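Local coordinates for protein (auracyanin) (Chloroflexus aurantiacus, PDB 1QHQ) that carries electrons as a blue copper protein, probably as a soluble acceptor for the integral membrane alternative complex III, at residues S8-E13 / G106-R111; Q17-R22 / T33-P38; W59-G64 / N92-T97; A82-P87 / T123-Y128. All coordinates share one frame; numbering follows the deposited sequence.

In the fold
All four contacts belong to one cupredoxin beta-sandwich with its copper site at one end. Contact 3 is the buried one. It pairs strands 60-62 and 93-96 within the five-stranded sheet, with backbone bonds and apolar packing. Contacts 1 and 2 lie further out. Contact 1 adds an N-terminal loop to strand 104-111 and is rich in polar bonds. Contact 2 sets strands of the two sheets against each other through side chains and one water. Contact 4 joins two loops by aromatic and proline packing, and it alone holds a copper ligand. Contact 3 touches each of the others. Trp-59 meets contact 2, Leu-94 meets contact 1 and Trp-96 meets contact 4.

Contact 1: S8-E13 / G106-R111; sequences SNVVNE and GSVTFR
Asn-9 clamps the backbone of Arg-111 with both its main chain and its side chain. Its CB lies 3.3 Å from Arg-111 O. CG stands beside its own backbone N (chi1 -75°), and from there the amide reaches the same carbonyl. ND2 donates to Arg-111 O at 2.9 Å, with the acceptor close to the amide plane. OD1 faces the other way and accepts from Ser-8 OG, which helps fix the amide's rotation.

The main chain adds two bonds. Arg-111 N donates to Asn-9 O at 2.8 Å, and Val-11 N donates to Thr-109 O at 3.1 Å. Between them Val-10 forms a single beta bridge with Phe-110. Val-10 CG2 meets Val-108 CG2 at 3.8 Å, the two side chains crossing at about a right angle. Further on, Arg-111 NH2 and Glu-13 OE1 form a 2.8 Å salt bridge. It is less certain, because both residues have two conformers.

The touching parts run at 95° to each other. Residues 8-13 are a loop laid against 104-111, an outermost strand of the three-stranded sheet. Strand 42-49 bonds the other edge of 104-111. Backbone bonds from Ser-8 and Asn-9 to Ala-93 and Leu-94 tie the loop to strand 93-96 of the second sheet.

Contact 2: Q17-R22 / T33-P38; sequences QTVEVR and TSLSLP
Ser-36 O and Gln-17 OE1 are joined across the contact by one water. The water donates to both. Its bond to Ser-36 O is the shorter at 2.7 Å, and the one to Gln-17 OE1 is 3.2 Å. Two acceptors that could not bond each other are linked in this way. The Gln-17 chain runs extended beyond CG (chi2 -173°), which carries CD out from its own strand toward the other. The other half of the amide meets a proline. Gln-17 and Pro-38 reach toward each other tip to tip, with NE2 3.2 Å from Pro-38 CG. Leu-37 slides past Gln-17 in the opposite direction, and its CD2 comes 3.9 Å from OE1.

This is a contact between the two sheets of the cupredoxin beta-sandwich. Strand 17-22 is an outermost strand of the three-stranded sheet, and strand 34-38 is an outermost strand of the five-stranded one. They run nearly antiparallel, at 174°, but their axes stay 9.6 Å apart. No direct hydrogen bond crosses between them. Strand 17-22 bonds instead to strand 42-49 of its own sheet.

Further along, the packing is wholly apolar. Leu-35 points toward the opposite strand and divides its two methyls between two valines. CD2 meets Val-19 CG2 at 3.9 Å, while CD1 meets Val-21 CG2, also at 3.9 Å. Leu-35 also packs on Trp-59 and Leu-136. Val-21 touches Phe-30 and Phe-47 as well.

Contact 3: W59-G64 / N92-T97; sequences WVLVNG and NALAWT
Leu-61 O faces two successive N-H groups of the opposite strand. Leu-94 N donates to Leu-61 O at 2.9 Å. A second, weak bond reaches the same oxygen from Ala-95 N. Leu-94 and Ala-95 thus both face Leu-61 in a classic beta bulge of this antiparallel pair.

The tight part is buried. Leu-61 N donates to Ala-95 O at 2.7 Å, nearly in line with the carbonyl. Val-60 and Trp-96 lie side by side and point the same way, with Val-60 CG2 3.6 Å from Trp-96 CB. Leu-61 and Ala-95 point to the other face. The Leu-61 and Leu-94 side chains cross at a slant, with Leu-61 CD2 3.9 Å from Leu-94 CD1. At one end Thr-97 grips Trp-59 twice: its N donates to Trp-59 O, and its OG1 accepts from Trp-59 N.

The Asn-63 and Asn-92 end is partly exposed. Asn-63 N donates to Asn-92 O at 2.7 Å. The two side chains cross at a slant, their amide planes 44° apart.

The Trp-59 and Val-60 end lies near the copper site. Buried between apolar side chains, backbone groups of Trp-59 and Leu-61 are satisfied across the pair, and those of Val-60 and Val-62 by strand 116-121.

Contact 4: A82-P87 / T123-Y128; sequences ALFVPP and TFPGHY. With CU (copper (II) ion), chain B.
Phe-84 meets Phe-124 and Pro-125 on the loop that carries a ligand of the type I blue copper site, at one end of the cupredoxin fold. The two rings form a T-shaped pair. The edge of Phe-84 is turned to the face of Phe-124, with centroids 5.5 Å apart and planes at 77°. The nearest atoms are Phe-84 CD2 and Phe-124 CE1, at 3.9 Å.

Pro-125 lies over one face of the Phe-84 ring, and the two side chains cross at about a right angle. Its CG stands 3.4 Å from the ring centroid and almost on the ring normal, a close CH-pi contact. Its CD sits nearer the root of the ring, 3.3 Å from Phe-84 CG. Phe-84 is thus held by a proline over a face and by an aromatic ring at its edge.

Behind the ring the backbone is fixed as well. Thr-123 OG1 donates to Phe-84 O at 2.7 Å, in the carbonyl plane. The first torsion of Thr-123 (chi1 58°) turns OG1 to that oxygen. Thr-123 N in turn bonds Asn-58 OD1. Pro-86 CD lies 3.8 Å from the same OG1, and the proline also packs on Trp-96 and Val-60.

The copper loop turns sharply after Phe-124. His-127 N donates to Phe-124 O, closing a type II beta turn through Pro-125 and Gly-126. Phe-124 CB lies over one face of the His-127 ring, toward its rim. His-57, Cys-122 and Met-132 complete the copper site, where His-127 ND1 binds the copper ion at 2.0 Å.

Contact 1: S8-E13 / G106-R111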
loop_
_atom_site.group_PDB
_atom_site.type_symbol
_atom_site.label_atom_id
_atom_site.label_comp_id
_atom_site.label_asym_id
_atom_site.label_seq_id
_atom_site.Cartn_x
_atom_site.Cartn_y
_atom_site.Cartn_z
ATOM N N SER A 8 -4.458 5.301 8.728
ATOM C CA SER A 8 -4.583 5.539 10.153
ATOM C C SER A 8 -3.246 5.664 10.851
ATOM O O SER A 8 -3.196 6.291 11.906
ATOM C CB SER A 8 -5.425 4.445 10.828
ATOM O OG SER A 8 -4.753 3.184 10.726
ATOM N N ASN A 9 -2.195 5.036 10.353
ATOM C CA ASN A 9 -0.918 4.998 11.059
ATOM C C ASN A 9 0.117 5.958 10.492
ATOM O O ASN A 9 1.288 5.899 10.873
ATOM C CB ASN A 9 -0.377 3.555 10.998
ATOM C CG ASN A 9 -1.140 2.642 11.968
ATOM O OD1 ASN A 9 -2.337 2.794 12.207
ATOM N ND2 ASN A 9 -0.417 1.668 12.514
ATOM N N VAL A 10 -0.303 6.834 9.578
ATOM C CA VAL A 10 0.666 7.830 9.046
ATOM C C VAL A 10 1.160 8.744 10.146
ATOM O O VAL A 10 0.355 9.161 10.983
ATOM C CB VAL A 10 0.000 8.671 7.940
ATOM C CG1 VAL A 10 0.823 9.861 7.527
ATOM C CG2 VAL A 10 -0.174 7.719 6.741
ATOM N N VAL A 11 2.459 9.011 10.160
ATOM C CA VAL A 11 3.020 9.934 11.164
ATOM C C VAL A 11 4.019 10.847 10.471
ATOM O O VAL A 11 4.650 10.480 9.470
ATOM C CB VAL A 11 3.705 9.212 12.326
ATOM C CG1 VAL A 11 2.746 8.491 13.253
ATOM C CG2 VAL A 11 4.805 8.284 11.859
ATOM N N ASN A 12 4.168 12.058 11.006
ATOM C CA ASN A 12 5.213 12.979 10.568
ATOM C C ASN A 12 6.381 12.872 11.532
ATOM O O ASN A 12 6.609 13.673 12.453
ATOM C CB ASN A 12 4.656 14.412 10.528
ATOM C CG ASN A 12 3.981 14.711 9.193
ATOM O OD1 ASN A 12 4.485 14.282 8.164
ATOM N ND2 ASN A 12 2.865 15.422 9.191
ATOM N N GLU A 13 7.097 11.750 11.432
ATOM C CA GLU A 13 8.233 11.435 12.262
ATOM C C GLU A 13 9.400 10.962 11.410
ATOM O O GLU A 13 9.179 10.477 10.291
ATOM C CB GLU A 13 7.892 10.310 13.269
ATOM C CG GLU A 13 6.914 10.832 14.328
ATOM C CD GLU A 13 6.522 9.787 15.350
ATOM O OE1 GLU A 13 7.417 9.272 16.046
ATOM O OE2 GLU A 13 5.311 9.604 15.556
ATOM N N GLY A 106 6.396 7.221 -5.114
ATOM C CA GLY A 106 5.705 7.948 -4.008
ATOM C C GLY A 106 5.965 7.181 -2.713
ATOM O O GLY A 106 6.155 5.970 -2.702
ATOM N N SER A 107 5.981 7.944 -1.615
ATOM C CA SER A 107 6.254 7.251 -0.332
ATOM C C SER A 107 5.056 7.402 0.593
ATOM O O SER A 107 4.227 8.295 0.476
ATOM C CB SER A 107 7.493 7.859 0.337
ATOM O OG SER A 107 8.636 7.712 -0.510
ATOM N N VAL A 108 5.132 6.596 1.679
ATOM C CA VAL A 108 4.247 6.825 2.828
ATOM C C VAL A 108 5.045 6.542 4.115
ATOM O O VAL A 108 5.827 5.619 4.122
ATOM C CB VAL A 108 2.956 6.049 2.771
ATOM C CG1 VAL A 108 3.140 4.547 2.729
ATOM C CG2 VAL A 108 1.996 6.451 3.893
ATOM N N THR A 109 4.887 7.428 5.093
ATOM C CA THR A 109 5.658 7.259 6.351
ATOM C C THR A 109 4.657 6.972 7.455
ATOM O O THR A 109 3.694 7.729 7.646
ATOM C CB THR A 109 6.451 8.514 6.683
ATOM O OG1 THR A 109 7.459 8.712 5.648
ATOM C CG2 THR A 109 7.185 8.368 8.038
ATOM N N PHE A 110 4.836 5.830 8.104
ATOM C CA PHE A 110 3.841 5.349 9.037
ATOM C C PHE A 110 4.490 4.617 10.207
ATOM O O PHE A 110 5.576 4.061 10.072
ATOM C CB PHE A 110 2.787 4.478 8.354
ATOM C CG PHE A 110 3.316 3.176 7.807
ATOM C CD1 PHE A 110 4.021 3.136 6.624
ATOM C CD2 PHE A 110 3.112 1.986 8.497
ATOM C CE1 PHE A 110 4.509 1.939 6.140
ATOM C CE2 PHE A 110 3.628 0.792 8.042
ATOM C CZ PHE A 110 4.286 0.757 6.806
ATOM N N ARG A 111 3.710 4.478 11.277
ATOM C CA ARG A 111 4.129 3.623 12.394
ATOM C C ARG A 111 3.546 2.223 12.164
ATOM O O ARG A 111 2.355 2.059 11.949
ATOM C CB ARG A 111 3.649 4.193 13.734
ATOM C CG ARG A 111 4.165 3.361 14.921
ATOM C CD ARG A 111 3.851 4.068 16.237
ATOM N NE ARG A 111 4.466 5.397 16.285
ATOM C CZ ARG A 111 5.710 5.619 16.689
ATOM N NH1 ARG A 111 6.468 4.580 17.048
ATOM N NH2 ARG A 111 6.240 6.827 16.700
#

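Contact 2: Q17-R22 / T33-P38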
loop_
_atom_site.group_PDB
_atom_site.type_symbol
_atom_site.label_atom_id
_atom_site.label_comp_id
_atom_site.label_asym_id
_atom_site.label_seq_id
_atom_site.Cartn_x
_atom_site.Cartn_y
_atom_site.Cartn_z
ATOM N N GLN A 17 13.431 3.154 9.805
ATOM C CA GLN A 17 13.782 2.268 8.739
ATOM C C GLN A 17 13.115 2.785 7.442
ATOM O O GLN A 17 12.129 3.494 7.527
ATOM C CB GLN A 17 13.267 0.839 8.959
ATOM C CG GLN A 17 14.001 0.086 10.048
ATOM C CD GLN A 17 13.617 -1.357 10.173
ATOM O OE1 GLN A 17 13.372 -2.092 9.208
ATOM N NE2 GLN A 17 13.571 -1.821 11.419
ATOM N N THR A 18 13.749 2.447 6.321
ATOM C CA THR A 18 13.033 2.711 5.047
ATOM C C THR A 18 13.029 1.395 4.260
ATOM O O THR A 18 13.886 0.531 4.449
ATOM C CB THR A 18 13.669 3.785 4.178
ATOM O OG1 THR A 18 14.951 3.312 3.697
ATOM C CG2 THR A 18 13.945 5.068 4.971
ATOM N N VAL A 19 11.994 1.244 3.443
ATOM C CA VAL A 19 11.950 -0.017 2.639
ATOM C C VAL A 19 11.454 0.332 1.229
ATOM O O VAL A 19 10.543 1.153 1.098
ATOM C CB VAL A 19 11.035 -1.045 3.293
ATOM C CG1 VAL A 19 9.638 -0.476 3.535
ATOM C CG2 VAL A 19 10.893 -2.299 2.407
ATOM N N GLU A 20 12.058 -0.273 0.236
ATOM C CA GLU A 20 11.680 -0.005 -1.168
ATOM C C GLU A 20 10.718 -1.098 -1.663
ATOM O O GLU A 20 10.998 -2.270 -1.459
ATOM C CB GLU A 20 12.936 -0.161 -2.057
ATOM C CG GLU A 20 13.707 1.102 -2.279
ATOM C CD GLU A 20 13.520 1.733 -3.642
ATOM O OE1 GLU A 20 13.463 1.027 -4.669
ATOM O OE2 GLU A 20 13.459 2.984 -3.690
ATOM N N VAL A 21 9.646 -0.673 -2.305
ATOM C CA VAL A 21 8.796 -1.676 -3.014
ATOM C C VAL A 21 8.770 -1.248 -4.481
ATOM O O VAL A 21 8.693 -0.048 -4.746
ATOM C CB VAL A 21 7.395 -1.680 -2.430
ATOM C CG1 VAL A 21 6.408 -2.459 -3.307
ATOM C CG2 VAL A 21 7.419 -2.261 -1.022
ATOM N N ARG A 22 8.774 -2.217 -5.376
ATOM C CA ARG A 22 8.704 -1.896 -6.806
ATOM C C ARG A 22 7.495 -2.687 -7.391
ATOM O O ARG A 22 7.155 -3.740 -6.871
ATOM C CB ARG A 22 9.936 -2.292 -7.601
ATOM C CG ARG A 22 11.266 -1.908 -7.044
ATOM C CD ARG A 22 11.953 -0.741 -7.685
ATOM N NE ARG A 22 13.224 -0.423 -6.999
ATOM C CZ ARG A 22 14.392 -0.277 -7.605
ATOM N NH1 ARG A 22 14.501 -0.404 -8.923
ATOM N NH2 ARG A 22 15.498 0.006 -6.896
ATOM N N THR A 33 6.567 -9.786 -2.773
ATOM C CA THR A 33 5.274 -10.296 -2.294
ATOM C C THR A 33 5.307 -10.610 -0.807
ATOM O O THR A 33 4.294 -10.964 -0.217
ATOM C CB THR A 33 4.864 -11.566 -3.060
ATOM O OG1 THR A 33 5.887 -12.549 -2.892
ATOM C CG2 THR A 33 4.708 -11.227 -4.548
ATOM N N SER A 34 6.482 -10.354 -0.190
ATOM C CA SER A 34 6.544 -10.388 1.268
ATOM C C SER A 34 7.437 -9.249 1.788
ATOM O O SER A 34 8.404 -8.842 1.205
ATOM C CB SER A 34 6.990 -11.721 1.809
ATOM O OG SER A 34 8.372 -11.868 1.820
ATOM N N LEU A 35 6.989 -8.699 2.934
ATOM C CA LEU A 35 7.793 -7.685 3.617
ATOM C C LEU A 35 7.829 -8.097 5.118
ATOM O O LEU A 35 6.917 -8.769 5.548
ATOM C CB LEU A 35 7.115 -6.311 3.527
ATOM C CG LEU A 35 7.164 -5.651 2.134
ATOM C CD1 LEU A 35 6.360 -4.375 2.113
ATOM C CD2 LEU A 35 8.603 -5.398 1.697
ATOM N N SER A 36 8.861 -7.574 5.775
ATOM C CA SER A 36 8.971 -7.862 7.234
ATOM C C SER A 36 9.413 -6.565 7.922
ATOM O O SER A 36 10.398 -5.986 7.460
ATOM C CB SER A 36 10.138 -8.885 7.349
ATOM O OG SER A 36 10.280 -9.386 8.625
ATOM N N LEU A 37 8.771 -6.168 8.988
ATOM C CA LEU A 37 9.233 -4.948 9.722
ATOM C C LEU A 37 8.953 -5.213 11.207
ATOM O O LEU A 37 7.998 -5.872 11.568
ATOM C CB LEU A 37 8.388 -3.760 9.263
ATOM C CG LEU A 37 8.516 -3.285 7.806
ATOM C CD1 LEU A 37 7.387 -2.314 7.502
ATOM C CD2 LEU A 37 9.894 -2.617 7.637
ATOM N N PRO A 38 9.706 -4.512 12.068
ATOM C CA PRO A 38 9.416 -4.595 13.506
ATOM C C PRO A 38 8.163 -3.824 13.840
ATOM O O PRO A 38 7.850 -2.851 13.141
ATOM C CB PRO A 38 10.654 -3.963 14.129
ATOM C CG PRO A 38 11.161 -3.005 13.100
ATOM C CD PRO A 38 10.835 -3.671 11.748
HETATM O O HOH W 1 12.814 -5.022 8.145
#

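Contact 3: W59-G64 / N92-T97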
loop_
_atom_site.group_PDB
_atom_site.type_symbol
_atom_site.label_atom_id
_atom_site.label_comp_id
_atom_site.label_asym_id
_atom_site.label_seq_id
_atom_site.Cartn_x
_atom_site.Cartn_y
_atom_site.Cartn_z
ATOM N N TRP A 59 0.391 1.374 -3.162
ATOM C CA TRP A 59 0.706 0.389 -2.110
ATOM C C TRP A 59 -0.171 0.728 -0.912
ATOM O O TRP A 59 -0.157 1.894 -0.420
ATOM C CB TRP A 59 2.169 0.436 -1.755
ATOM C CG TRP A 59 2.598 -0.547 -0.687
ATOM C CD1 TRP A 59 3.064 -1.799 -0.927
ATOM C CD2 TRP A 59 2.628 -0.350 0.728
ATOM N NE1 TRP A 59 3.399 -2.419 0.287
ATOM C CE2 TRP A 59 3.087 -1.532 1.289
ATOM C CE3 TRP A 59 2.280 0.734 1.547
ATOM C CZ2 TRP A 59 3.302 -1.669 2.679
ATOM C CZ3 TRP A 59 2.448 0.589 2.940
ATOM C CH2 TRP A 59 2.917 -0.608 3.470
ATOM N N VAL A 60 -0.954 -0.237 -0.471
ATOM C CA VAL A 60 -1.932 -0.043 0.588
ATOM C C VAL A 60 -1.815 -1.148 1.641
ATOM O O VAL A 60 -1.994 -2.299 1.355
ATOM C CB VAL A 60 -3.397 -0.055 0.091
ATOM C CG1 VAL A 60 -4.362 0.254 1.245
ATOM C CG2 VAL A 60 -3.567 0.995 -1.002
ATOM N N LEU A 61 -1.469 -0.721 2.880
ATOM C CA LEU A 61 -1.373 -1.732 3.970
ATOM C C LEU A 61 -2.683 -1.768 4.737
ATOM O O LEU A 61 -3.166 -0.734 5.164
ATOM C CB LEU A 61 -0.225 -1.270 4.905
ATOM C CG LEU A 61 -0.097 -2.207 6.145
ATOM C CD1 LEU A 61 0.357 -3.583 5.663
ATOM C CD2 LEU A 61 0.937 -1.642 7.111
ATOM N N VAL A 62 -3.271 -2.957 4.864
ATOM C CA VAL A 62 -4.552 -3.067 5.541
ATOM C C VAL A 62 -4.405 -3.811 6.873
ATOM O O VAL A 62 -3.490 -4.585 7.051
ATOM C CB VAL A 62 -5.644 -3.696 4.685
ATOM C CG1 VAL A 62 -5.700 -3.004 3.308
ATOM C CG2 VAL A 62 -5.476 -5.175 4.541
ATOM N N ASN A 63 -5.358 -3.494 7.763
ATOM C CA ASN A 63 -5.312 -4.056 9.131
ATOM C C ASN A 63 -5.958 -5.420 9.193
ATOM O O ASN A 63 -7.008 -5.620 9.830
ATOM C CB ASN A 63 -6.007 -3.040 10.041
ATOM C CG ASN A 63 -5.960 -3.454 11.514
ATOM O OD1 ASN A 63 -6.956 -3.189 12.220
ATOM N ND2 ASN A 63 -4.899 -4.089 11.926
ATOM N N GLY A 64 -5.422 -6.382 8.441
ATOM C CA GLY A 64 -6.020 -7.708 8.381
ATOM C C GLY A 64 -5.622 -8.474 7.128
ATOM O O GLY A 64 -4.621 -8.204 6.476
ATOM N N ASN A 92 -9.636 0.258 8.696
ATOM C CA ASN A 92 -8.674 -0.811 8.511
ATOM C C ASN A 92 -7.679 -0.575 7.394
ATOM O O ASN A 92 -6.985 -1.535 6.983
ATOM C CB ASN A 92 -9.412 -2.147 8.321
ATOM C CG ASN A 92 -10.170 -2.536 9.591
ATOM O OD1 ASN A 92 -11.354 -2.895 9.515
ATOM N ND2 ASN A 92 -9.521 -2.399 10.732
ATOM N N ALA A 93 -7.509 0.657 6.970
ATOM C CA ALA A 93 -6.449 1.024 6.019
ATOM C C ALA A 93 -5.339 1.767 6.768
ATOM O O ALA A 93 -5.499 2.907 7.201
ATOM C CB ALA A 93 -7.062 1.910 4.933
ATOM N N LEU A 94 -4.277 1.043 7.106
ATOM C CA LEU A 94 -3.219 1.533 7.956
ATOM C C LEU A 94 -2.347 2.599 7.303
ATOM O O LEU A 94 -1.915 3.543 7.958
ATOM C CB LEU A 94 -2.326 0.386 8.437
ATOM C CG LEU A 94 -2.998 -0.693 9.282
ATOM C CD1 LEU A 94 -2.016 -1.783 9.658
ATOM C CD2 LEU A 94 -3.600 -0.070 10.538
ATOM N N ALA A 95 -2.056 2.423 6.020
ATOM C CA ALA A 95 -1.206 3.340 5.288
ATOM C C ALA A 95 -1.332 3.081 3.778
ATOM O O ALA A 95 -1.494 1.945 3.345
ATOM C CB ALA A 95 0.293 3.055 5.649
ATOM N N TRP A 96 -1.183 4.155 3.000
ATOM C CA TRP A 96 -1.136 3.970 1.548
ATOM C C TRP A 96 -0.296 5.090 0.920
ATOM O O TRP A 96 -0.232 6.198 1.455
ATOM C CB TRP A 96 -2.495 3.907 0.897
ATOM C CG TRP A 96 -3.361 5.106 1.044
ATOM C CD1 TRP A 96 -3.438 6.179 0.190
ATOM C CD2 TRP A 96 -4.355 5.340 2.058
ATOM N NE1 TRP A 96 -4.331 7.101 0.679
ATOM C CE2 TRP A 96 -4.981 6.570 1.763
ATOM C CE3 TRP A 96 -4.803 4.602 3.153
ATOM C CZ2 TRP A 96 -6.024 7.071 2.524
ATOM C CZ3 TRP A 96 -5.851 5.091 3.909
ATOM C CH2 TRP A 96 -6.435 6.336 3.617
ATOM N N THR A 97 0.271 4.769 -0.237
ATOM C CA THR A 97 0.890 5.800 -1.074
ATOM C C THR A 97 -0.233 6.371 -1.987
ATOM O O THR A 97 -1.231 5.687 -2.200
ATOM C CB THR A 97 1.967 5.256 -1.998
ATOM O OG1 THR A 97 1.372 4.340 -2.961
ATOM C CG2 THR A 97 3.040 4.456 -1.291
#

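Contact 4: A82-P87 / T123-Y128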
loop_
_atom_site.group_PDB
_atom_site.type_symbol
_atom_site.label_atom_id
_atom_site.label_comp_id
_atom_site.label_asym_id
_atom_site.label_seq_id
_atom_site.Cartn_x
_atom_site.Cartn_y
_atom_site.Cartn_z
ATOM N N ALA A 82 -10.139 10.514 -6.864
ATOM C CA ALA A 82 -8.787 10.519 -6.293
ATOM C C ALA A 82 -7.966 9.407 -6.896
ATOM O O ALA A 82 -6.957 8.975 -6.322
ATOM C CB ALA A 82 -8.887 10.396 -4.778
ATOM N N LEU A 83 -8.405 8.885 -8.053
ATOM C CA LEU A 83 -7.650 7.846 -8.735
ATOM C C LEU A 83 -7.488 6.605 -7.856
ATOM O O LEU A 83 -6.560 5.790 -8.078
ATOM C CB LEU A 83 -6.296 8.368 -9.191
ATOM C CG LEU A 83 -6.343 9.258 -10.459
ATOM C CD1 LEU A 83 -4.949 9.782 -10.766
ATOM C CD2 LEU A 83 -6.849 8.402 -11.623
ATOM N N PHE A 84 -8.568 6.243 -7.185
ATOM C CA PHE A 84 -8.778 4.925 -6.631
ATOM C C PHE A 84 -7.876 4.616 -5.443
ATOM O O PHE A 84 -7.579 3.434 -5.183
ATOM C CB PHE A 84 -8.691 3.847 -7.716
ATOM C CG PHE A 84 -9.665 4.065 -8.868
ATOM C CD1 PHE A 84 -11.009 3.830 -8.710
ATOM C CD2 PHE A 84 -9.190 4.521 -10.086
ATOM C CE1 PHE A 84 -11.897 4.040 -9.761
ATOM C CE2 PHE A 84 -10.065 4.733 -11.143
ATOM C CZ PHE A 84 -11.407 4.456 -10.983
ATOM N N VAL A 85 -7.431 5.643 -4.730
ATOM C CA VAL A 85 -6.772 5.389 -3.426
ATOM C C VAL A 85 -7.923 5.191 -2.431
ATOM O O VAL A 85 -9.051 5.621 -2.705
ATOM C CB VAL A 85 -5.936 6.587 -2.946
ATOM C CG1 VAL A 85 -4.714 6.785 -3.841
ATOM C CG2 VAL A 85 -6.778 7.857 -2.888
ATOM N N PRO A 86 -7.672 4.550 -1.316
ATOM C CA PRO A 86 -8.675 4.514 -0.244
ATOM C C PRO A 86 -9.031 5.934 0.135
ATOM O O PRO A 86 -8.164 6.813 0.188
ATOM C CB PRO A 86 -7.909 3.837 0.912
ATOM C CG PRO A 86 -6.843 3.051 0.241
ATOM C CD PRO A 86 -6.394 3.917 -0.939
ATOM N N PRO A 87 -10.306 6.229 0.356
ATOM C CA PRO A 87 -10.734 7.497 0.888
ATOM C C PRO A 87 -10.112 7.720 2.265
ATOM O O PRO A 87 -9.809 6.750 2.975
ATOM C CB PRO A 87 -12.254 7.338 1.029
ATOM C CG PRO A 87 -12.594 6.335 -0.037
ATOM C CD PRO A 87 -11.448 5.329 0.032
ATOM N N THR A 123 -4.896 -0.870 -4.849
ATOM C CA THR A 123 -6.322 -0.638 -5.001
ATOM C C THR A 123 -6.731 -0.113 -6.374
ATOM O O THR A 123 -7.937 0.149 -6.522
ATOM C CB THR A 123 -6.906 0.258 -3.919
ATOM O OG1 THR A 123 -6.264 1.531 -3.860
ATOM C CG2 THR A 123 -6.781 -0.467 -2.568
ATOM N N PHE A 124 -5.813 -0.044 -7.317
ATOM C CA PHE A 124 -6.316 0.382 -8.682
ATOM C C PHE A 124 -7.305 -0.704 -9.129
ATOM O O PHE A 124 -7.048 -1.872 -8.935
ATOM C CB PHE A 124 -5.122 0.426 -9.626
ATOM C CG PHE A 124 -5.546 1.175 -10.884
ATOM C CD1 PHE A 124 -5.621 2.540 -10.896
ATOM C CD2 PHE A 124 -6.008 0.422 -11.961
ATOM C CE1 PHE A 124 -6.078 3.203 -12.030
ATOM C CE2 PHE A 124 -6.475 1.086 -13.085
ATOM C CZ PHE A 124 -6.516 2.465 -13.116
ATOM N N PRO A 125 -8.436 -0.291 -9.677
ATOM C CA PRO A 125 -9.480 -1.242 -10.075
ATOM C C PRO A 125 -8.977 -2.480 -10.742
ATOM O O PRO A 125 -8.221 -2.470 -11.700
ATOM C CB PRO A 125 -10.340 -0.416 -11.046
ATOM C CG PRO A 125 -10.191 0.975 -10.571
ATOM C CD PRO A 125 -8.768 1.089 -10.034
ATOM N N GLY A 126 -9.382 -3.662 -10.185
ATOM C CA GLY A 126 -8.964 -4.919 -10.722
ATOM C C GLY A 126 -7.682 -5.519 -10.262
ATOM O O GLY A 126 -7.440 -6.731 -10.389
ATOM N N HIS A 127 -6.709 -4.706 -9.770
ATOM C CA HIS A 127 -5.403 -5.241 -9.457
ATOM C C HIS A 127 -5.394 -6.180 -8.261
ATOM O O HIS A 127 -4.737 -7.214 -8.324
ATOM C CB HIS A 127 -4.449 -4.032 -9.211
ATOM C CG HIS A 127 -4.157 -3.327 -10.505
ATOM N ND1 HIS A 127 -3.065 -2.450 -10.618
ATOM C CD2 HIS A 127 -4.718 -3.350 -11.723
ATOM C CE1 HIS A 127 -2.997 -2.003 -11.879
ATOM N NE2 HIS A 127 -3.963 -2.535 -12.535
ATOM N N TYR A 128 -6.164 -5.836 -7.232
ATOM C CA TYR A 128 -6.244 -6.717 -6.044
ATOM C C TYR A 128 -6.850 -8.067 -6.397
ATOM O O TYR A 128 -6.207 -9.105 -6.209
ATOM C CB TYR A 128 -7.037 -6.008 -4.947
ATOM C CG TYR A 128 -7.360 -6.932 -3.776
ATOM C CD1 TYR A 128 -6.359 -7.637 -3.141
ATOM C CD2 TYR A 128 -8.685 -7.191 -3.449
ATOM C CE1 TYR A 128 -6.651 -8.572 -2.161
ATOM C CE2 TYR A 128 -8.995 -8.129 -2.466
ATOM C CZ TYR A 128 -7.977 -8.765 -1.804
ATOM O OH TYR A 128 -8.277 -9.731 -0.854
HETATM CU CU CU B . -1.743 -1.872 -9.188
#